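Local coordinates for resiniferatoxin-binding, phosphotriesterase-related protein (Rhodobacter sphaeroides 2.4.1, PDB 3K2G) that binds two zinc ions in a TIM-barrel active site and probably acts as a metal-dependent hydrolase of phosphoric esters, at residues 234-239 / 257-262; 89-94 / 309-314; 136-141 / 186-191; 5-10 / 202-207; 28-33 / 342-347. One frame throughout, in Å; residues are numbered along the deposited sequence.

The five contacts belong to one TIM barrel, whose active site holds two zinc ions. Contact 1 lies in the barrel wall, its centre about 8 Å from that of the chain, and carries the zinc ligand His238; contact 3 brings Tyr136, a more distant ligand of the same zinc, which also meets the bound dithiol. Contact 4 lies away from the metal site but reaches the strand next to contact 1, where Val235 N lies 2.7 Å from Leu206 O. Contact 5 packs against contact 1 through Met33 and Glu260, centres about 14 Å apart. Contact 2 is more remote: its Leu311 side chain is about 13 Å from a zinc ion.

Contact 1: residues 234-239 / 257-262; sequences TVLCHM and AFLEFD. With ZN (zinc ion), chain J.
His238 and Asp262 meet just beyond the ends of two neighbouring parallel strands, 234-236 and 258-261. His238 CB lies 3.9 Å from Asp262 OD1 and CG 3.6 Å from it. His238 ND1 donates to Asp262 OD1 at 2.6 Å, arriving from above the carboxylate plane, with ring and carboxylate turned 70° apart. CE1 and CD2 flank NE2 on the zinc side, and His238 NE2 binds the zinc ion at 2.3 Å. Cys237 CB covers one ring face. His238 N donates to Asp262 OD2 at 2.9 Å on its syn side. The aspartate thus grips main chain and ring, and the ND1 bond on one side and the zinc on the other fix the ring's rotation.

Behind this pair the strands are joined by Phe258 N to Thr234 O, Leu236 N to Phe258 O and Glu260 N to Leu236 O; Met239 N continues to Glu260 O at 3.0 Å. Met239 CB sits over the Phe261 ring face, 4.0 Å from its centroid. His209 and Glu177 also bind this zinc, and Tyr136 lies at a longer distance. With helix 246-255 the strands form a beta-alpha-beta unit of the TIM barrel, whose C-terminal strand ends carry the active site.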
# COMPACT_ATOMS: atom_id res chain seq x y z
N THR B 234 2.13 31.26 -2.24
CA THR B 234 0.77 30.86 -2.59
C THR B 234 0.42 29.71 -1.64
O THR B 234 1.18 28.76 -1.52
CB THR B 234 0.68 30.36 -4.04
OG1 THR B 234 0.96 31.44 -4.94
CG2 THR B 234 -0.72 29.81 -4.33
N VAL B 235 -0.73 29.81 -0.99
CA VAL B 235 -1.18 28.80 -0.05
C VAL B 235 -2.38 28.04 -0.61
O VAL B 235 -3.38 28.65 -0.98
CB VAL B 235 -1.62 29.44 1.30
CG1 VAL B 235 -2.14 28.37 2.24
CG2 VAL B 235 -0.44 30.19 1.93
N LEU B 236 -2.26 26.72 -0.69
CA LEU B 236 -3.34 25.88 -1.18
C LEU B 236 -4.12 25.36 0.02
O LEU B 236 -3.59 24.58 0.81
CB LEU B 236 -2.78 24.69 -1.97
CG LEU B 236 -1.99 25.03 -3.23
CD1 LEU B 236 -1.34 23.77 -3.78
CD2 LEU B 236 -2.91 25.65 -4.27
N CYS B 237 -5.37 25.81 0.15
CA CYS B 237 -6.23 25.42 1.28
C CYS B 237 -6.89 24.06 1.17
O CYS B 237 -7.05 23.51 0.08
CB CYS B 237 -7.34 26.45 1.47
SG CYS B 237 -6.81 28.14 1.81
N HIS B 238 -7.29 23.54 2.32
CA HIS B 238 -8.01 22.27 2.40
C HIS B 238 -7.30 21.06 1.81
O HIS B 238 -7.86 20.32 1.00
CB HIS B 238 -9.38 22.46 1.75
CG HIS B 238 -10.04 23.75 2.14
ND1 HIS B 238 -10.01 24.23 3.43
CD2 HIS B 238 -10.74 24.65 1.41
CE1 HIS B 238 -10.66 25.38 3.48
NE2 HIS B 238 -11.11 25.66 2.27
N MSE B 239 -6.07 20.84 2.24
CA MSE B 239 -5.30 19.71 1.75
C MSE B 239 -5.67 18.40 2.44
O MSE B 239 -5.44 17.32 1.90
CB MSE B 239 -3.82 19.98 1.92
CG MSE B 239 -3.32 21.13 1.04
SE MSE B 239 -3.74 20.89 -0.84
CE MSE B 239 -2.71 19.27 -1.12
N ALA B 257 4.38 25.74 -3.46
CA ALA B 257 3.20 26.18 -2.74
C ALA B 257 3.10 25.60 -1.34
O ALA B 257 3.59 24.51 -1.07
CB ALA B 257 1.94 25.83 -3.53
N PHE B 258 2.47 26.35 -0.45
CA PHE B 258 2.25 25.89 0.91
C PHE B 258 1.06 24.93 0.83
O PHE B 258 0.13 25.15 0.06
CB PHE B 258 1.90 27.06 1.83
CG PHE B 258 3.09 27.87 2.26
CD1 PHE B 258 3.86 27.48 3.35
CD2 PHE B 258 3.42 29.04 1.59
CE1 PHE B 258 4.95 28.25 3.77
CE2 PHE B 258 4.51 29.81 2.00
CZ PHE B 258 5.28 29.42 3.09
N LEU B 259 1.12 23.86 1.61
CA LEU B 259 0.03 22.89 1.66
C LEU B 259 -0.64 23.14 3.00
O LEU B 259 -0.08 22.85 4.05
CB LEU B 259 0.58 21.46 1.59
CG LEU B 259 1.41 21.14 0.34
CD1 LEU B 259 1.79 19.67 0.36
CD2 LEU B 259 0.62 21.48 -0.92
N GLU B 260 -1.84 23.69 2.96
CA GLU B 260 -2.53 24.00 4.20
C GLU B 260 -3.52 22.95 4.69
O GLU B 260 -4.56 22.71 4.08
CB GLU B 260 -3.24 25.35 4.06
CG GLU B 260 -3.81 25.89 5.36
CD GLU B 260 -4.32 27.31 5.21
OE1 GLU B 260 -5.44 27.51 4.69
OE2 GLU B 260 -3.59 28.23 5.62
N PHE B 261 -3.16 22.30 5.80
CA PHE B 261 -4.04 21.31 6.42
C PHE B 261 -4.83 22.11 7.45
O PHE B 261 -4.58 22.06 8.65
CB PHE B 261 -3.20 20.21 7.07
CG PHE B 261 -2.53 19.31 6.07
CD1 PHE B 261 -3.18 18.17 5.61
CD2 PHE B 261 -1.29 19.63 5.55
CE1 PHE B 261 -2.60 17.36 4.63
CE2 PHE B 261 -0.69 18.83 4.58
CZ PHE B 261 -1.35 17.69 4.12
N ASP B 262 -5.78 22.89 6.93
CA ASP B 262 -6.64 23.75 7.72
C ASP B 262 -7.92 23.10 8.23
O ASP B 262 -8.82 23.79 8.68
CB ASP B 262 -7.02 24.99 6.90
CG ASP B 262 -7.35 24.65 5.45
OD1 ASP B 262 -8.14 23.71 5.22
OD2 ASP B 262 -6.83 25.33 4.55
ZN ZN J . -12.58 27.40 1.94
O HOH W 1 -13.04 27.60 4.00
O HOH W 2 -14.33 25.88 2.58

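Contact 2: residues 89-94 / 309-314; sequences IAEVKQ and MMLTRY
Glu91 and Thr312 slide past each other in opposite directions, with the carboxylate against the backbone N-H groups of Thr312 and Arg313, at the start of the short 3-10 turn 312-313. The glutamate chain bends at chi2 (-78°), swinging CD toward Leu311 and Thr312. Its two oxygens divide the work. Glu91 OE1 accepts from Thr312 N at 3.1 Å, the donor standing above the carboxylate plane, while Glu91 OE2 takes both Thr312 OG1 at 2.7 Å and Arg313 N at 3.0 Å on its syn side. Three donors from two consecutive residues thus hold one carboxylate, and its charge would be partly offset by the two backbone N-H groups.

Gln94, one helical turn further on, reaches Thr312 tip to tip: Gln94 NE2 donates to Thr312 OG1 at 3.0 Å, almost straight at 173° and in the plane of its amide. The threonine hydroxyl therefore gives its proton to Glu91 and receives one from Gln94. Nearer the backbone, Glu91 CG lies 3.9 Å from Leu311 CD2, the two chains crossing at a slant.

The glutamate and glutamine belong to helix 85-97, whose Ile89 packs on helix 115-125. Their partners lie in the connection from strand 299-301 to helix 321-332; Leu311 also touches Leu87 of helix 85-97, and Arg313 touches Ile63 of the second subunit.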
# COMPACT_ATOMS: atom_id res chain seq x y z
N ILE B 89 -14.90 36.46 20.62
CA ILE B 89 -13.87 36.98 21.50
C ILE B 89 -13.50 35.99 22.60
O ILE B 89 -12.32 35.81 22.90
CB ILE B 89 -14.32 38.32 22.14
CG1 ILE B 89 -14.32 39.42 21.08
CG2 ILE B 89 -13.41 38.68 23.31
CD1 ILE B 89 -14.99 40.70 21.52
N ALA B 90 -14.50 35.35 23.20
CA ALA B 90 -14.23 34.39 24.26
C ALA B 90 -13.52 33.16 23.69
O ALA B 90 -12.57 32.64 24.29
CB ALA B 90 -15.52 33.97 24.95
N GLU B 91 -13.98 32.70 22.54
CA GLU B 91 -13.40 31.52 21.90
C GLU B 91 -11.96 31.79 21.47
O GLU B 91 -11.11 30.90 21.56
CB GLU B 91 -14.24 31.12 20.69
CG GLU B 91 -15.62 30.55 21.05
CD GLU B 91 -15.56 29.09 21.52
OE1 GLU B 91 -14.67 28.35 21.05
OE2 GLU B 91 -16.41 28.69 22.34
N VAL B 92 -11.68 33.01 21.01
CA VAL B 92 -10.33 33.37 20.59
C VAL B 92 -9.41 33.49 21.80
O VAL B 92 -8.22 33.18 21.72
CB VAL B 92 -10.33 34.69 19.78
CG1 VAL B 92 -8.91 35.19 19.57
CG2 VAL B 92 -11.00 34.46 18.43
N LYS B 93 -9.95 33.94 22.92
CA LYS B 93 -9.13 34.07 24.12
C LYS B 93 -8.57 32.72 24.54
O LYS B 93 -7.54 32.66 25.22
CB LYS B 93 -9.94 34.68 25.26
CG LYS B 93 -10.21 36.17 25.10
CD LYS B 93 -10.96 36.71 26.31
CE LYS B 93 -11.26 38.20 26.16
NZ LYS B 93 -12.00 38.74 27.33
N GLN B 94 -9.23 31.63 24.14
CA GLN B 94 -8.74 30.30 24.48
C GLN B 94 -7.42 30.02 23.75
O GLN B 94 -6.51 29.40 24.30
CB GLN B 94 -9.76 29.23 24.08
CG GLN B 94 -10.98 29.17 24.95
CD GLN B 94 -11.94 28.10 24.49
OE1 GLN B 94 -11.52 26.97 24.20
NE2 GLN B 94 -13.23 28.43 24.42
N MSE B 309 -21.11 25.17 15.26
CA MSE B 309 -20.82 23.90 15.90
C MSE B 309 -19.34 23.57 16.05
O MSE B 309 -18.99 22.60 16.70
CB MSE B 309 -21.56 22.74 15.21
CG MSE B 309 -21.04 22.32 13.86
SE MSE B 309 -22.16 20.88 13.15
CE MSE B 309 -21.41 19.35 14.16
N MSE B 310 -18.47 24.39 15.47
CA MSE B 310 -17.05 24.14 15.59
C MSE B 310 -16.46 24.91 16.77
O MSE B 310 -15.28 24.79 17.07
CB MSE B 310 -16.33 24.49 14.30
CG MSE B 310 -16.64 23.54 13.14
SE MSE B 310 -15.79 24.03 11.47
CE MSE B 310 -13.95 23.52 11.94
N LEU B 311 -17.30 25.70 17.43
CA LEU B 311 -16.87 26.47 18.60
C LEU B 311 -17.11 25.60 19.84
O LEU B 311 -18.06 24.81 19.87
CB LEU B 311 -17.69 27.76 18.72
CG LEU B 311 -17.56 28.73 17.54
CD1 LEU B 311 -18.54 29.87 17.71
CD2 LEU B 311 -16.13 29.25 17.46
N THR B 312 -16.26 25.74 20.86
CA THR B 312 -16.40 24.92 22.06
C THR B 312 -17.76 25.15 22.73
O THR B 312 -18.36 24.22 23.29
CB THR B 312 -15.25 25.20 23.06
OG1 THR B 312 -15.42 26.49 23.65
CG2 THR B 312 -13.91 25.16 22.33
N ARG B 313 -18.26 26.38 22.65
CA ARG B 313 -19.55 26.72 23.23
C ARG B 313 -20.66 25.80 22.70
O ARG B 313 -21.65 25.55 23.39
CB ARG B 313 -19.89 28.17 22.90
CG ARG B 313 -21.37 28.47 22.72
CD ARG B 313 -22.08 28.68 24.03
NE ARG B 313 -23.49 29.03 23.82
CZ ARG B 313 -24.49 28.15 23.82
NH1 ARG B 313 -24.24 26.86 24.02
NH2 ARG B 313 -25.74 28.56 23.64
N TYR B 314 -20.50 25.31 21.48
CA TYR B 314 -21.50 24.44 20.88
C TYR B 314 -21.06 22.99 20.78
O TYR B 314 -21.58 22.24 19.95
CB TYR B 314 -21.90 24.95 19.50
CG TYR B 314 -22.64 26.26 19.55
CD1 TYR B 314 -23.93 26.33 20.08
CD2 TYR B 314 -22.05 27.44 19.10
CE1 TYR B 314 -24.61 27.55 20.16
CE2 TYR B 314 -22.72 28.65 19.17
CZ TYR B 314 -24.00 28.70 19.70
OH TYR B 314 -24.66 29.91 19.76

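Contact 3: residues 136-141 / 186-191. With DTV ((2S,3S)-1,4-dimercaptobutane-2,3-diol), chain K.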
# COMPACT_ATOMS: atom_id res chain seq x y z
N TYR B 136 -14.98 34.73 -3.36
CA TYR B 136 -15.07 33.32 -3.02
C TYR B 136 -15.73 32.52 -4.14
O TYR B 136 -15.70 32.92 -5.31
CB TYR B 136 -15.86 33.19 -1.72
CG TYR B 136 -15.63 31.90 -0.97
CD1 TYR B 136 -14.34 31.37 -0.84
CD2 TYR B 136 -16.69 31.23 -0.36
CE1 TYR B 136 -14.12 30.21 -0.11
CE2 TYR B 136 -16.47 30.08 0.38
CZ TYR B 136 -15.18 29.57 0.50
OH TYR B 136 -14.95 28.45 1.26
N LEU B 137 -16.33 31.39 -3.80
CA LEU B 137 -16.98 30.54 -4.79
C LEU B 137 -18.10 31.28 -5.53
O LEU B 137 -18.72 32.20 -5.00
CB LEU B 137 -17.53 29.27 -4.12
CG LEU B 137 -16.46 28.37 -3.48
CD1 LEU B 137 -17.14 27.24 -2.71
CD2 LEU B 137 -15.54 27.81 -4.56
N ALA B 138 -18.34 30.85 -6.77
CA ALA B 138 -19.36 31.44 -7.63
C ALA B 138 -20.69 31.77 -6.94
O ALA B 138 -21.09 32.93 -6.88
CB ALA B 138 -19.61 30.51 -8.82
N SER B 139 -21.36 30.75 -6.42
CA SER B 139 -22.65 30.93 -5.76
C SER B 139 -22.69 32.00 -4.66
O SER B 139 -23.77 32.42 -4.24
CB SER B 139 -23.15 29.60 -5.20
OG SER B 139 -22.15 28.97 -4.41
N SER B 140 -21.53 32.44 -4.19
CA SER B 140 -21.49 33.44 -3.14
C SER B 140 -21.13 34.82 -3.69
O SER B 140 -21.24 35.83 -2.98
CB SER B 140 -20.46 33.07 -2.07
OG SER B 140 -19.14 33.32 -2.54
N MSE B 141 -20.68 34.86 -4.94
CA MSE B 141 -20.28 36.12 -5.56
C MSE B 141 -21.39 37.14 -5.75
O MSE B 141 -22.50 36.81 -6.15
CB MSE B 141 -19.60 35.88 -6.90
CG MSE B 141 -18.24 35.22 -6.78
SE MSE B 141 -17.41 35.12 -8.51
CE MSE B 141 -15.83 34.11 -8.07
N ALA B 186 -15.79 29.75 -15.22
CA ALA B 186 -15.11 30.85 -15.87
C ALA B 186 -15.00 32.04 -14.93
O ALA B 186 -14.00 32.75 -14.92
CB ALA B 186 -15.86 31.24 -17.13
N GLU B 187 -16.04 32.24 -14.12
CA GLU B 187 -16.07 33.35 -13.17
C GLU B 187 -15.00 33.15 -12.10
O GLU B 187 -14.29 34.09 -11.73
CB GLU B 187 -17.44 33.44 -12.50
CG GLU B 187 -18.62 33.62 -13.47
CD GLU B 187 -18.88 32.40 -14.35
OE1 GLU B 187 -19.20 31.32 -13.80
OE2 GLU B 187 -18.78 32.52 -15.59
N GLU B 188 -14.88 31.92 -11.61
CA GLU B 188 -13.89 31.62 -10.58
C GLU B 188 -12.49 31.76 -11.15
O GLU B 188 -11.57 32.19 -10.46
CB GLU B 188 -14.13 30.21 -10.03
CG GLU B 188 -15.56 30.02 -9.54
CD GLU B 188 -15.86 28.61 -9.09
OE1 GLU B 188 -15.31 27.66 -9.68
OE2 GLU B 188 -16.68 28.45 -8.16
N GLU B 189 -12.33 31.41 -12.43
CA GLU B 189 -11.04 31.51 -13.10
C GLU B 189 -10.65 32.98 -13.23
O GLU B 189 -9.50 33.35 -13.02
CB GLU B 189 -11.10 30.88 -14.50
CG GLU B 189 -9.74 30.83 -15.19
CD GLU B 189 -9.80 30.20 -16.57
OE1 GLU B 189 -10.26 29.04 -16.68
OE2 GLU B 189 -9.38 30.85 -17.55
N LYS B 190 -11.63 33.81 -13.60
CA LYS B 190 -11.41 35.25 -13.74
C LYS B 190 -11.04 35.81 -12.38
O LYS B 190 -10.13 36.63 -12.26
CB LYS B 190 -12.69 35.94 -14.23
CG LYS B 190 -12.53 37.44 -14.45
CD LYS B 190 -13.87 38.11 -14.73
CE LYS B 190 -14.79 38.01 -13.52
NZ LYS B 190 -16.16 38.51 -13.80
N SER B 191 -11.75 35.35 -11.36
CA SER B 191 -11.50 35.79 -10.00
C SER B 191 -10.06 35.46 -9.60
O SER B 191 -9.34 36.31 -9.07
CB SER B 191 -12.46 35.09 -9.04
OG SER B 191 -12.12 35.32 -7.69
S1 DTV K . -17.59 24.70 0.24
C1 DTV K . -17.31 26.36 1.02
C2 DTV K . -18.26 26.66 2.18
O2 DTV K . -18.06 25.67 3.18
C3 DTV K . -17.97 28.05 2.76
O3 DTV K . -16.66 28.09 3.28
C4 DTV K . -18.93 28.42 3.90
S4 DTV K . -19.35 30.18 3.91
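The flat carboxylate of Glu188 meets the backbone of Ala138: Glu188 OE2 accepts from Ala138 N through its anti lone pair, at 3.2 Å and nearly straight (173°). The other flat group, the Tyr136 ring, stands on the ligand side of the loop. Leu137 CG lies over the centre of one of its faces, 4.1 Å above the plane, and DTV C3 comes up to an edge, in the ring plane. The ring of His209 also meets it, edge-to-face. This is the loop that follows strand 128-131 of the TIM barrel, joined here to the first turns of helix 186-202, and it lines the active-site pocket.

Tyr136 leaves the backbone away from the helix, with CG anti to the backbone N (chi1 -159°), and its ring edge and OH come up to DTV. Tyr136 OH hydrogen-bonds DTV O3 at 2.7 Å and is also a ligand of a zinc ion, at a long distance. Leu137 spans the two surroundings: Leu137 CD1 approaches DTV C1 at 3.8 Å, whereas CD2 is 3.8 Å from Glu188 OE2. The other carboxylate oxygen, OE1, is taken by Ser181 OG and Thr185 N, so Glu188 links the stretch leading into the helix to the pocket loop.

Residues 138-140 form a short 3-10 segment. Leu137 O accepts from Ser140 N at 2.9 Å and from Ser140 OG at 2.7 Å, the hydroxyl lying in the carbonyl plane, on a lone pair. Beyond this turn the extended Met141 chain stretches over to the helix, where Met141 CE rests 3.6 Å from Ser191 CB.

Contact 4: residues 5-10 / 202-207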
# COMPACT_ATOMS: atom_id res chain seq x y z
N GLU B 5 3.30 49.42 -6.74
CA GLU B 5 1.99 49.27 -6.10
C GLU B 5 2.12 48.29 -4.94
O GLU B 5 1.12 47.82 -4.39
CB GLU B 5 0.96 48.71 -7.09
CG GLU B 5 0.56 49.65 -8.22
CD GLU B 5 -0.47 49.02 -9.16
OE1 GLU B 5 -0.12 48.07 -9.88
OE2 GLU B 5 -1.63 49.49 -9.17
N LEU B 6 3.35 47.99 -4.56
CA LEU B 6 3.62 47.06 -3.47
C LEU B 6 3.03 47.49 -2.14
O LEU B 6 3.11 48.65 -1.75
CB LEU B 6 5.13 46.87 -3.30
CG LEU B 6 5.87 46.10 -4.39
CD1 LEU B 6 7.36 46.08 -4.08
CD2 LEU B 6 5.33 44.69 -4.49
N SER B 7 2.44 46.53 -1.44
CA SER B 7 1.89 46.79 -0.12
C SER B 7 3.07 47.17 0.76
O SER B 7 4.19 46.70 0.54
CB SER B 7 1.24 45.54 0.46
OG SER B 7 1.22 45.60 1.88
N PRO B 8 2.85 48.03 1.76
CA PRO B 8 3.96 48.40 2.64
C PRO B 8 4.45 47.16 3.37
O PRO B 8 5.54 47.15 3.95
CB PRO B 8 3.32 49.42 3.59
CG PRO B 8 2.29 50.06 2.72
CD PRO B 8 1.68 48.88 2.01
N CYS B 9 3.64 46.10 3.35
CA CYS B 9 3.99 44.84 4.00
C CYS B 9 4.08 43.68 3.01
O CYS B 9 3.61 42.57 3.29
CB CYS B 9 2.98 44.49 5.09
SG CYS B 9 2.91 45.68 6.45
N HIS B 10 4.69 43.93 1.85
CA HIS B 10 4.84 42.89 0.84
C HIS B 10 5.77 41.82 1.41
O HIS B 10 6.44 42.05 2.41
CB HIS B 10 5.40 43.48 -0.47
CG HIS B 10 6.72 44.17 -0.32
ND1 HIS B 10 7.93 43.53 -0.51
CD2 HIS B 10 7.02 45.45 0.00
CE1 HIS B 10 8.91 44.39 -0.31
NE2 HIS B 10 8.39 45.56 0.00
N THR B 202 0.79 43.84 -5.59
CA THR B 202 0.94 44.18 -4.17
C THR B 202 2.07 43.44 -3.44
O THR B 202 2.58 43.92 -2.43
CB THR B 202 -0.37 43.90 -3.39
OG1 THR B 202 -0.64 42.49 -3.38
CG2 THR B 202 -1.53 44.63 -4.03
N GLY B 203 2.46 42.28 -3.95
CA GLY B 203 3.52 41.53 -3.31
C GLY B 203 3.05 40.82 -2.05
O GLY B 203 3.85 40.35 -1.24
N LEU B 204 1.73 40.75 -1.88
CA LEU B 204 1.14 40.09 -0.71
C LEU B 204 0.93 38.60 -0.98
O LEU B 204 0.82 38.18 -2.14
CB LEU B 204 -0.21 40.71 -0.36
CG LEU B 204 -0.22 42.09 0.31
CD1 LEU B 204 -1.67 42.56 0.50
CD2 LEU B 204 0.51 42.00 1.65
N PRO B 205 0.86 37.79 0.09
CA PRO B 205 0.65 36.34 -0.06
C PRO B 205 -0.70 36.07 -0.72
O PRO B 205 -1.61 36.89 -0.64
CB PRO B 205 0.68 35.84 1.38
CG PRO B 205 1.57 36.82 2.07
CD PRO B 205 1.11 38.13 1.50
N LEU B 206 -0.81 34.92 -1.37
CA LEU B 206 -2.04 34.52 -2.05
C LEU B 206 -2.53 33.19 -1.48
O LEU B 206 -1.77 32.23 -1.38
CB LEU B 206 -1.79 34.38 -3.55
CG LEU B 206 -2.94 33.85 -4.41
CD1 LEU B 206 -4.11 34.84 -4.39
CD2 LEU B 206 -2.46 33.64 -5.84
N MSE B 207 -3.80 33.15 -1.09
CA MSE B 207 -4.39 31.95 -0.51
C MSE B 207 -5.56 31.52 -1.37
O MSE B 207 -6.47 32.30 -1.66
CB MSE B 207 -4.85 32.25 0.92
CG MSE B 207 -5.44 31.04 1.65
SE MSE B 207 -5.90 31.47 3.45
CE MSE B 207 -4.12 31.47 4.21
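Ser7 and Thr202 supply the one hydrogen bond that crosses this contact, from Ser7 N to Thr202 O at 2.8 Å and 168°. The carbonyl oxygen Thr202 O also receives a CA-H contact from Leu6 CA at 3.5 Å, and Leu6 CD2 and His10 CB close in around it.

Further polar bonds shape the two sides. Thr202 OG1 accepts from Leu204 N at 3.3 Å, forming an ST turn, and is itself hydrogen-bonded to Ala198 O. Glu5 adds a salt bridge to Arg201, on the last turn of the helix. The segment 202-207 leads from the end of helix 186-202 into strand 206-208, an alpha-to-beta connection of the TIM barrel, and the N-terminal segment 5-10 lies across it. Gly203 leaves the helix with positive phi (76°), and no side chain stands between the backbone there and Leu6 or His10.

The rest is van der Waals contact. Leu204 CG lies 3.7 Å from Ser7 CB and Leu204 CD2 3.6 Å from Cys9 O, against the type I beta turn from Ser7 to His10. Within the N-terminal segment Leu6 CD1 covers one face of the His10 ring, 4.1 Å above its centre.

Contact 5: residues 28-33 / 342-347; sequences LGHTLM and TLMVTN
Met344 lays its CB over one face of the His30 ring, 3.6 Å above the plane and displaced toward the rim, in a CH-pi contact. His30 CG stands anti to the backbone N (chi1 -155°), which carries it back toward Met344. The Met344 chain, a selenomethionine, bends at both chi2 and chi3, and Met344 CE comes to 3.5 Å from His30 CE1. SE itself stands oblique to the ring, and Met344 CE goes on to touch Leu32 CD2 at 4.1 Å, the two side chains lying side by side and pointing the same way.

The backbone is tied in beside this overlap. Thr31 N donates to Met344 O at 2.9 Å, in a helix whose wider pi-type turn at 342-346 is closed by Asn347 N on Thr342 O. Water 3 donates to both Gly29 O and Val345 O, the latter at 2.7 Å, while Thr31 OG1 also donates to Gly29 O from above its carbonyl plane. Val345 CG2 packs 3.7 Å from His30 N.

Residues 28-33 include the short barrel strand 31-32, which pairs with strand 102-105. Helix 337-352, near the end of the chain, covers them from outside, with Met344 also resting on Val322 and Leu327 of helix 321-332 and Leu343 on strand 299-301.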
# COMPACT_ATOMS: atom_id res chain seq x y z
N LEU B 28 4.77 37.92 14.52
CA LEU B 28 3.61 37.09 14.19
C LEU B 28 3.46 35.98 15.22
O LEU B 28 2.38 35.78 15.77
CB LEU B 28 3.75 36.50 12.79
CG LEU B 28 2.49 35.85 12.22
CD1 LEU B 28 1.41 36.92 12.02
CD2 LEU B 28 2.80 35.17 10.90
N GLY B 29 4.54 35.25 15.47
CA GLY B 29 4.53 34.18 16.45
C GLY B 29 3.63 32.99 16.17
O GLY B 29 3.34 32.68 15.01
N HIS B 30 3.20 32.33 17.24
CA HIS B 30 2.33 31.16 17.17
C HIS B 30 1.06 31.60 16.46
O HIS B 30 0.28 32.39 16.99
CB HIS B 30 2.03 30.68 18.59
CG HIS B 30 1.68 29.23 18.68
ND1 HIS B 30 0.42 28.75 18.42
CD2 HIS B 30 2.44 28.15 19.00
CE1 HIS B 30 0.41 27.43 18.57
NE2 HIS B 30 1.62 27.05 18.92
N THR B 31 0.84 31.06 15.26
CA THR B 31 -0.28 31.49 14.43
C THR B 31 -1.18 30.43 13.81
O THR B 31 -0.75 29.33 13.49
CB THR B 31 0.27 32.36 13.27
OG1 THR B 31 1.01 33.46 13.80
CG2 THR B 31 -0.85 32.86 12.37
N LEU B 32 -2.45 30.80 13.63
CA LEU B 32 -3.43 29.96 12.96
C LEU B 32 -3.62 30.66 11.61
O LEU B 32 -4.17 31.76 11.54
CB LEU B 32 -4.76 29.93 13.74
CG LEU B 32 -4.82 29.09 15.02
CD1 LEU B 32 -6.19 29.28 15.69
CD2 LEU B 32 -4.61 27.63 14.68
N MSE B 33 -3.15 30.01 10.55
CA MSE B 33 -3.21 30.54 9.20
C MSE B 33 -4.58 30.62 8.53
O MSE B 33 -4.74 31.31 7.53
CB MSE B 33 -2.29 29.73 8.29
CG MSE B 33 -0.81 30.04 8.44
SE MSE B 33 -0.33 31.83 8.04
CE MSE B 33 -1.14 31.93 6.30
N THR B 342 8.31 24.88 13.96
CA THR B 342 8.37 25.22 12.54
C THR B 342 6.96 25.34 11.94
O THR B 342 6.67 26.25 11.16
CB THR B 342 9.16 24.15 11.75
OG1 THR B 342 10.54 24.18 12.16
CG2 THR B 342 9.07 24.39 10.25
N LEU B 343 6.09 24.42 12.32
CA LEU B 343 4.72 24.41 11.81
C LEU B 343 3.87 25.58 12.27
O LEU B 343 3.14 26.16 11.46
CB LEU B 343 4.04 23.09 12.21
CG LEU B 343 4.63 21.83 11.57
CD1 LEU B 343 4.04 20.59 12.20
CD2 LEU B 343 4.36 21.86 10.08
N MSE B 344 3.96 25.95 13.54
CA MSE B 344 3.14 27.03 14.09
C MSE B 344 3.72 28.44 14.11
O MSE B 344 2.99 29.40 14.34
CB MSE B 344 2.71 26.69 15.52
CG MSE B 344 1.94 25.38 15.63
SE MSE B 344 0.40 25.25 14.46
CE MSE B 344 -0.69 26.59 15.34
N VAL B 345 5.02 28.56 13.88
CA VAL B 345 5.65 29.88 13.91
C VAL B 345 6.47 30.17 12.66
O VAL B 345 6.17 31.11 11.92
CB VAL B 345 6.59 30.03 15.14
CG1 VAL B 345 7.26 31.40 15.12
CG2 VAL B 345 5.81 29.85 16.43
N THR B 346 7.49 29.36 12.43
CA THR B 346 8.36 29.58 11.29
C THR B 346 7.64 29.54 9.94
O THR B 346 7.81 30.45 9.12
CB THR B 346 9.53 28.56 11.27
OG1 THR B 346 10.07 28.43 12.59
CG2 THR B 346 10.64 29.04 10.34
N ASN B 347 6.83 28.51 9.69
CA ASN B 347 6.14 28.44 8.41
C ASN B 347 5.17 29.59 8.20
O ASN B 347 5.14 30.18 7.13
CB ASN B 347 5.45 27.09 8.25
CG ASN B 347 6.44 25.97 7.97
OD1 ASN B 347 7.64 26.21 7.81
ND2 ASN B 347 5.95 24.74 7.91
O HOH W 3 5.14 33.39 12.89